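Local coordinates for putative TetR-family transcriptional regulator (Rhodococcus sp., PDB 2G3B), which probably binds DNA as a transcriptional regulator of the TetR family, most likely acting as a repressor, at residues 38-41 and 42-46; 63-66 and 67-70; 131-134 and 135-139. All coordinates share one frame; numbering follows the deposited sequence.

The three contacts follow one another along an all-helical chain. Interaction 1 spans most of helix 37-44, in the predicted helix-turn-helix, and the turn that leaves it. Interaction 2 is the end of helix 47-66, the helix that comes next in the chain. Their centres are about 30 Å apart. Interaction 3 is the end of helix 115-139, in the C-terminal region. It lies about 18 Å from interaction 2, centre to centre, with nearest atoms about 9 Å apart. Interactions 1 and 3 are on opposite sides of the chain's centre, their own centres about 41 Å apart. A glycerol, probably from the crystallisation liquor, is bound by Arg66 at interaction 2. None of the three touches another.

Interaction 1: residues 38-41 and 42-46; sequences GLLY and YHFKD
Gly38, Leu39 and Leu40 accept helical i+4 hydrogen bonds from Tyr42, His43 and Phe44, and a weak fourth bond runs from Lys45 N to Tyr41 O (2.8 Å) as the helix ends. The bond from Phe44 N to Leu40 O (2.9 Å) arrives nearly along the C=O axis. Leu39 and His43 meet one turn apart. Leu39 holds CG anti to the backbone N (chi1 -180°); this sets CG beside the imidazole, and Leu39 CD1 comes to 3.5 Å from His43 NE2. The leucine methyl lies obliquely to the imidazole. His43 NE2 is buried here and has no polar partner in the model. Tyr42 CD2 lies over one face of the same imidazole, near the rim. On the inner side Leu40 CG packs loosely on Phe44 CD1, 4.4 Å away. Phe44 CD1 also lies 3.4 Å from Leu40 O.

This is the second helix of the predicted helix-turn-helix. In TetR relatives that helix is the recognition helix, so its exposed residues, Tyr41 and Tyr42 among them, are consistent with a DNA-facing surface. Leu40 and Phe44 are buried and reach Ile8 of helix 2-23. Phe44 also packs on Leu50 of helix 47-66.

The chain then turns sharply. Lys45 has positive phi (78°) and leaves the helix. The edge of the Tyr41 ring comes to Asp46, with CD1 4.3 Å from Asp46 CA. Asp46 is the N-cap of helix 47-66, and its OD1 accepts a hydrogen bond from Gly49 N. Lys45 NZ forms a long salt bridge with Asp46 OD2, at 3.8 Å.

Interaction 2: residues 63-66 and 67-70; sequences RAYR and SEGE
Tyr65 and Glu68 lie side by side and point the same way, across the end of the helix. Their flat groups are steeply turned, with ring and carboxylate planes 81° apart. Glu68 OE1 approaches the ring obliquely, 3.9 Å from Tyr65 CD2. Glu68 reaches the ring with its chain extended beyond CG. Its polar end is held by a salt bridge from OE1 to Arg91, and the tyrosine hydroxyl bonds to Glu93.

Ser67 turns the other way, back over the helix end. Its OG sits between the backbone N and the carbonyl carbon (chi1 53°), from where it donates a hydrogen bond to Arg63 O at 3.0 Å. Ser67 N gives the same oxygen a weak bond of 3.1 Å. A serine just after the helix thus turns both its donors onto the carbonyl four residues earlier, at the C-terminal end of helix 47-66.

Arg66 bends at chi3 and brings one guanidinium face over the backbone N of Arg63, which stands 3.6 Å above the plane. The group is gripped by Glu87, Glu128 and Asn59, and it also bonds a glycerol. A type II beta turn runs from Ser67 to Glu70, with Gly69 at backbone angles that suit glycine.

The contact closes helix 47-66 and starts the loop to helix 76-86. Arg66 touches Ser83 of that helix, while its salt bridge to Glu128 reaches helix 115-139.

Interaction 3: residues 131-134 and 135-139; sequences DAIV and QAQAT
Gln135 folds back along the helix to Asp131, one turn earlier. Its CB lies 3.5 Å from Asp131 O. CG comes closer to that oxygen, at 3.1 Å. The chain bends at chi2 (-45°), and the bend swings the amide over to the aspartate. CD is 3.9 Å from Asp131 OD1. At the tip, NE2 donates to Asp131 OD1 with a length of 2.9 Å and an N-H...O angle of 170°. The acceptor lies in the amide plane. Seen from the carboxylate, the donor comes on the syn side but 33° out of plane. The side chains cross obliquely. Gln135 N also bonds Asp131 O, and the two residues are therefore joined by both backbone and side chain.

Ile133 and Gln137 make a different pair. They lie side by side and point the same way. Ile133 CG2 rests 4.0 Å from Gln137 CD, while Gln137 CG lies 3.2 Å from Ile133 O. The amide continues past the isoleucine, and its NE2 donates to Leu146 O and Ser143 O in the loop before helix 148-167. An alanine here would leave those two carbonyls without this donor, and it would probably free the loop to shift and uncover the Ile133 methyl. Ile133 and Gln137 also touch helix 148-167, at Thr151 and Pro148 respectively.

Ala136 N bonds Ala132 O in the regular way. Gln137 N bonds Ile133 O at 2.8 Å and adds a weak second bond to Val134 O. This i to i+4 pairing is ordinary alpha-helical geometry, here in the last turns of helix 115-139 in the all-helical C-terminal domain of a TetR-family regulator.

Interaction 1: residues 38-41 and 42-46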
loop_
_atom_site.group_PDB
_atom_site.type_symbol
_atom_site.label_atom_id
_atom_site.label_comp_id
_atom_site.label_asym_id
_atom_site.label_seq_id
_atom_site.Cartn_x
_atom_site.Cartn_y
_atom_site.Cartn_z
ATOM N N GLY A 38 33.861 -4.253 -1.252
ATOM C CA GLY A 38 34.489 -3.679 -0.055
ATOM C C GLY A 38 34.185 -2.177 0.088
ATOM O O GLY A 38 34.067 -1.626 1.215
ATOM N N LEU A 39 34.051 -1.487 -1.036
ATOM C CA LEU A 39 33.709 -0.042 -0.928
ATOM C C LEU A 39 32.306 0.098 -0.419
ATOM O O LEU A 39 32.007 1.009 0.384
ATOM C CB LEU A 39 33.844 0.694 -2.244
ATOM C CG LEU A 39 33.505 2.193 -2.197
ATOM C CD1 LEU A 39 34.566 2.991 -1.396
ATOM C CD2 LEU A 39 33.322 2.749 -3.555
ATOM N N LEU A 40 31.431 -0.791 -0.892
ATOM C CA LEU A 40 30.034 -0.740 -0.469
ATOM C C LEU A 40 29.943 -0.963 1.062
ATOM O O LEU A 40 29.248 -0.197 1.799
ATOM C CB LEU A 40 29.226 -1.738 -1.331
ATOM C CG LEU A 40 27.718 -1.765 -1.189
ATOM C CD1 LEU A 40 27.077 -2.317 -2.500
ATOM C CD2 LEU A 40 27.392 -2.641 0.047
ATOM N N TYR A 41 30.679 -1.956 1.565
ATOM C CA TYR A 41 30.714 -2.195 3.000
ATOM C C TYR A 41 31.386 -1.093 3.813
ATOM O O TYR A 41 30.975 -0.817 4.949
ATOM C CB TYR A 41 31.422 -3.492 3.333
ATOM C CG TYR A 41 30.729 -4.728 2.818
ATOM C CD1 TYR A 41 29.419 -5.006 3.144
ATOM C CD2 TYR A 41 31.434 -5.672 2.063
ATOM C CE1 TYR A 41 28.794 -6.163 2.683
ATOM C CE2 TYR A 41 30.810 -6.850 1.599
ATOM C CZ TYR A 41 29.517 -7.084 1.920
ATOM O OH TYR A 41 28.921 -8.245 1.494
ATOM N N TYR A 42 32.430 -0.488 3.251
ATOM C CA TYR A 42 33.012 0.699 3.875
ATOM C C TYR A 42 31.985 1.829 4.077
ATOM O O TYR A 42 31.938 2.445 5.142
ATOM C CB TYR A 42 34.208 1.208 3.084
ATOM C CG TYR A 42 34.951 2.320 3.806
ATOM C CD1 TYR A 42 35.688 2.067 4.999
ATOM C CD2 TYR A 42 34.927 3.620 3.313
ATOM C CE1 TYR A 42 36.363 3.117 5.675
ATOM C CE2 TYR A 42 35.569 4.655 3.989
ATOM C CZ TYR A 42 36.290 4.394 5.148
ATOM O OH TYR A 42 36.940 5.429 5.782
ATOM N N HIS A 43 31.176 2.118 3.062
ATOM C CA HIS A 43 30.212 3.242 3.228
ATOM C C HIS A 43 28.972 2.890 3.983
ATOM O O HIS A 43 28.391 3.753 4.622
ATOM C CB HIS A 43 29.767 3.820 1.874
ATOM C CG HIS A 43 30.848 4.569 1.170
ATOM N ND1 HIS A 43 31.554 5.586 1.777
ATOM C CD2 HIS A 43 31.345 4.461 -0.086
ATOM C CE1 HIS A 43 32.460 6.056 0.936
ATOM N NE2 HIS A 43 32.349 5.398 -0.205
ATOM N N PHE A 44 28.496 1.658 3.848
ATOM C CA PHE A 44 27.154 1.304 4.352
ATOM C C PHE A 44 27.163 0.212 5.433
ATOM O O PHE A 44 26.135 -0.091 6.022
ATOM C CB PHE A 44 26.263 0.924 3.167
ATOM C CG PHE A 44 26.137 2.040 2.146
ATOM C CD1 PHE A 44 26.750 1.932 0.891
ATOM C CD2 PHE A 44 25.423 3.219 2.454
ATOM C CE1 PHE A 44 26.638 2.981 -0.053
ATOM C CE2 PHE A 44 25.317 4.278 1.512
ATOM C CZ PHE A 44 25.913 4.143 0.268
ATOM N N LYS A 45 28.346 -0.359 5.658
ATOM C CA LYS A 45 28.674 -1.312 6.729
ATOM C C LYS A 45 28.205 -2.719 6.453
ATOM O O LYS A 45 28.984 -3.675 6.588
ATOM C CB LYS A 45 28.162 -0.857 8.115
ATOM C CG LYS A 45 28.653 -1.775 9.230
ATOM C CD LYS A 45 27.941 -1.551 10.565
ATOM C CE LYS A 45 28.527 -2.495 11.625
ATOM N NZ LYS A 45 27.413 -2.832 12.557
ATOM N N ASP A 46 26.926 -2.843 6.130
ATOM C CA ASP A 46 26.277 -4.147 6.026
ATOM C C ASP A 46 24.999 -4.008 5.185
ATOM O O ASP A 46 24.657 -2.901 4.689
ATOM C CB ASP A 46 26.018 -4.772 7.429
ATOM C CG ASP A 46 25.274 -3.830 8.355
ATOM O OD1 ASP A 46 24.626 -2.889 7.836
ATOM O OD2 ASP A 46 25.356 -4.023 9.587
#

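Interaction 2: residues 63-66 and 67-70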
loop_
_atom_site.group_PDB
_atom_site.type_symbol
_atom_site.label_atom_id
_atom_site.label_comp_id
_atom_site.label_asym_id
_atom_site.label_seq_id
_atom_site.Cartn_x
_atom_site.Cartn_y
_atom_site.Cartn_z
ATOM N N ARG A 63 11.293 13.332 -3.202
ATOM C CA ARG A 63 11.252 14.745 -2.803
ATOM C C ARG A 63 11.540 15.740 -3.915
ATOM O O ARG A 63 10.830 16.741 -4.017
ATOM C CB ARG A 63 12.131 15.024 -1.597
ATOM C CG ARG A 63 11.704 16.307 -0.866
ATOM C CD ARG A 63 12.348 16.462 0.484
ATOM N NE ARG A 63 13.792 16.286 0.422
ATOM C CZ ARG A 63 14.453 15.194 0.797
ATOM N NH1 ARG A 63 13.804 14.143 1.313
ATOM N NH2 ARG A 63 15.779 15.168 0.653
ATOM N N ALA A 64 12.559 15.483 -4.738
ATOM C CA ALA A 64 12.806 16.299 -5.935
ATOM C C ALA A 64 11.576 16.386 -6.870
ATOM O O ALA A 64 11.314 17.449 -7.448
ATOM C CB ALA A 64 14.010 15.770 -6.707
ATOM N N TYR A 65 10.851 15.273 -7.060
ATOM C CA TYR A 65 9.644 15.307 -7.896
ATOM C C TYR A 65 8.478 15.957 -7.124
ATOM O O TYR A 65 7.594 16.557 -7.742
ATOM C CB TYR A 65 9.263 13.915 -8.426
ATOM C CG TYR A 65 10.257 13.365 -9.466
ATOM C CD1 TYR A 65 11.315 12.534 -9.087
ATOM C CD2 TYR A 65 10.128 13.681 -10.816
ATOM C CE1 TYR A 65 12.227 12.031 -10.031
ATOM C CE2 TYR A 65 11.032 13.180 -11.781
ATOM C CZ TYR A 65 12.086 12.363 -11.373
ATOM O OH TYR A 65 12.991 11.889 -12.326
ATOM N N ARG A 66 8.492 15.858 -5.783
ATOM C CA ARG A 66 7.444 16.477 -4.955
ATOM C C ARG A 66 7.481 18.014 -4.961
ATOM O O ARG A 66 6.453 18.699 -4.706
ATOM C CB ARG A 66 7.528 15.965 -3.523
ATOM C CG ARG A 66 7.063 14.567 -3.427
ATOM C CD ARG A 66 6.781 14.163 -2.006
ATOM N NE ARG A 66 7.937 14.088 -1.113
ATOM C CZ ARG A 66 8.563 12.953 -0.779
ATOM N NH1 ARG A 66 8.171 11.790 -1.283
ATOM N NH2 ARG A 66 9.564 12.979 0.079
ATOM N N SER A 67 8.665 18.561 -5.207
ATOM C CA SER A 67 8.841 20.010 -5.189
ATOM C C SER A 67 9.138 20.590 -6.578
ATOM O O SER A 67 9.338 21.808 -6.722
ATOM C CB SER A 67 9.926 20.406 -4.167
ATOM O OG SER A 67 11.143 19.688 -4.392
ATOM N N GLU A 68 9.133 19.744 -7.613
ATOM C CA GLU A 68 9.423 20.207 -8.980
ATOM C C GLU A 68 8.492 21.355 -9.399
ATOM O O GLU A 68 7.263 21.197 -9.398
ATOM C CB GLU A 68 9.353 19.056 -9.989
ATOM C CG GLU A 68 9.933 19.413 -11.376
ATOM C CD GLU A 68 9.861 18.246 -12.375
ATOM O OE1 GLU A 68 9.134 17.270 -12.096
ATOM O OE2 GLU A 68 10.534 18.299 -13.438
ATOM N N GLY A 69 9.085 22.503 -9.730
ATOM C CA GLY A 69 8.340 23.711 -10.085
ATOM C C GLY A 69 8.040 24.665 -8.927
ATOM O O GLY A 69 7.438 25.718 -9.144
ATOM N N GLU A 70 8.516 24.322 -7.725
ATOM C CA GLU A 70 8.047 24.856 -6.426
ATOM C C GLU A 70 8.008 26.362 -6.248
ATOM O O GLU A 70 8.505 27.109 -7.095
ATOM C CB GLU A 70 8.897 24.287 -5.276
#

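Interaction 3: residues 131-134 and 135-139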
loop_
_atom_site.group_PDB
_atom_site.type_symbol
_atom_site.label_atom_id
_atom_site.label_comp_id
_atom_site.label_asym_id
_atom_site.label_seq_id
_atom_site.Cartn_x
_atom_site.Cartn_y
_atom_site.Cartn_z
ATOM N N ASP A 131 3.870 19.617 7.780
ATOM C CA ASP A 131 4.315 20.998 7.910
ATOM C C ASP A 131 3.549 21.916 6.966
ATOM O O ASP A 131 3.198 23.030 7.328
ATOM C CB ASP A 131 5.810 21.113 7.633
ATOM C CG ASP A 131 6.324 22.536 7.806
ATOM O OD1 ASP A 131 6.187 23.117 8.906
ATOM O OD2 ASP A 131 6.900 23.088 6.860
ATOM N N ALA A 132 3.330 21.449 5.736
ATOM C CA ALA A 132 2.547 22.218 4.776
ATOM C C ALA A 132 1.189 22.566 5.332
ATOM O O ALA A 132 0.745 23.729 5.252
ATOM C CB ALA A 132 2.433 21.442 3.409
ATOM N N ILE A 133 0.519 21.564 5.901
ATOM C CA ILE A 133 -0.843 21.749 6.496
ATOM C C ILE A 133 -0.810 22.730 7.692
ATOM O O ILE A 133 -1.660 23.649 7.801
ATOM C CB ILE A 133 -1.465 20.383 6.933
ATOM C CG1 ILE A 133 -1.731 19.490 5.708
ATOM C CG2 ILE A 133 -2.770 20.616 7.785
ATOM C CD1 ILE A 133 -1.961 18.007 6.048
ATOM N N VAL A 134 0.152 22.557 8.610
ATOM C CA VAL A 134 0.265 23.508 9.764
ATOM C C VAL A 134 0.492 24.945 9.291
ATOM O O VAL A 134 -0.076 25.914 9.855
ATOM C CB VAL A 134 1.462 23.174 10.732
ATOM C CG1 VAL A 134 1.442 24.143 11.927
ATOM C CG2 VAL A 134 1.409 21.715 11.236
ATOM N N GLN A 135 1.363 25.098 8.294
ATOM C CA GLN A 135 1.695 26.453 7.782
ATOM C C GLN A 135 0.405 27.063 7.236
ATOM O O GLN A 135 0.066 28.211 7.494
ATOM C CB GLN A 135 2.775 26.394 6.665
ATOM C CG GLN A 135 4.246 25.989 7.120
ATOM C CD GLN A 135 4.731 26.693 8.406
ATOM O OE1 GLN A 135 4.498 27.899 8.609
ATOM N NE2 GLN A 135 5.447 25.943 9.263
ATOM N N ALA A 136 -0.334 26.252 6.502
ATOM C CA ALA A 136 -1.582 26.702 5.861
ATOM C C ALA A 136 -2.699 26.958 6.887
ATOM O O ALA A 136 -3.597 27.752 6.661
ATOM C CB ALA A 136 -2.039 25.660 4.814
ATOM N N GLN A 137 -2.677 26.274 8.016
ATOM C CA GLN A 137 -3.689 26.597 9.029
ATOM C C GLN A 137 -3.404 27.951 9.673
ATOM O O GLN A 137 -4.350 28.682 10.033
ATOM C CB GLN A 137 -3.839 25.476 10.058
ATOM C CG GLN A 137 -4.316 24.124 9.456
ATOM C CD GLN A 137 -4.473 23.059 10.525
ATOM O OE1 GLN A 137 -3.597 22.894 11.352
ATOM N NE2 GLN A 137 -5.594 22.340 10.515
ATOM N N ALA A 138 -2.122 28.323 9.771
ATOM C CA ALA A 138 -1.746 29.648 10.306
ATOM C C ALA A 138 -2.215 30.795 9.365
ATOM O O ALA A 138 -2.713 31.801 9.805
ATOM C CB ALA A 138 -0.228 29.720 10.591
ATOM N N THR A 139 -2.063 30.611 8.056
ATOM C CA THR A 139 -2.577 31.573 7.073
ATOM C C THR A 139 -4.093 31.467 6.890
ATOM O O THR A 139 -4.706 32.400 6.372
ATOM C CB THR A 139 -1.990 31.312 5.672
ATOM O OG1 THR A 139 -2.527 30.080 5.192
ATOM C CG2 THR A 139 -0.470 31.258 5.689
#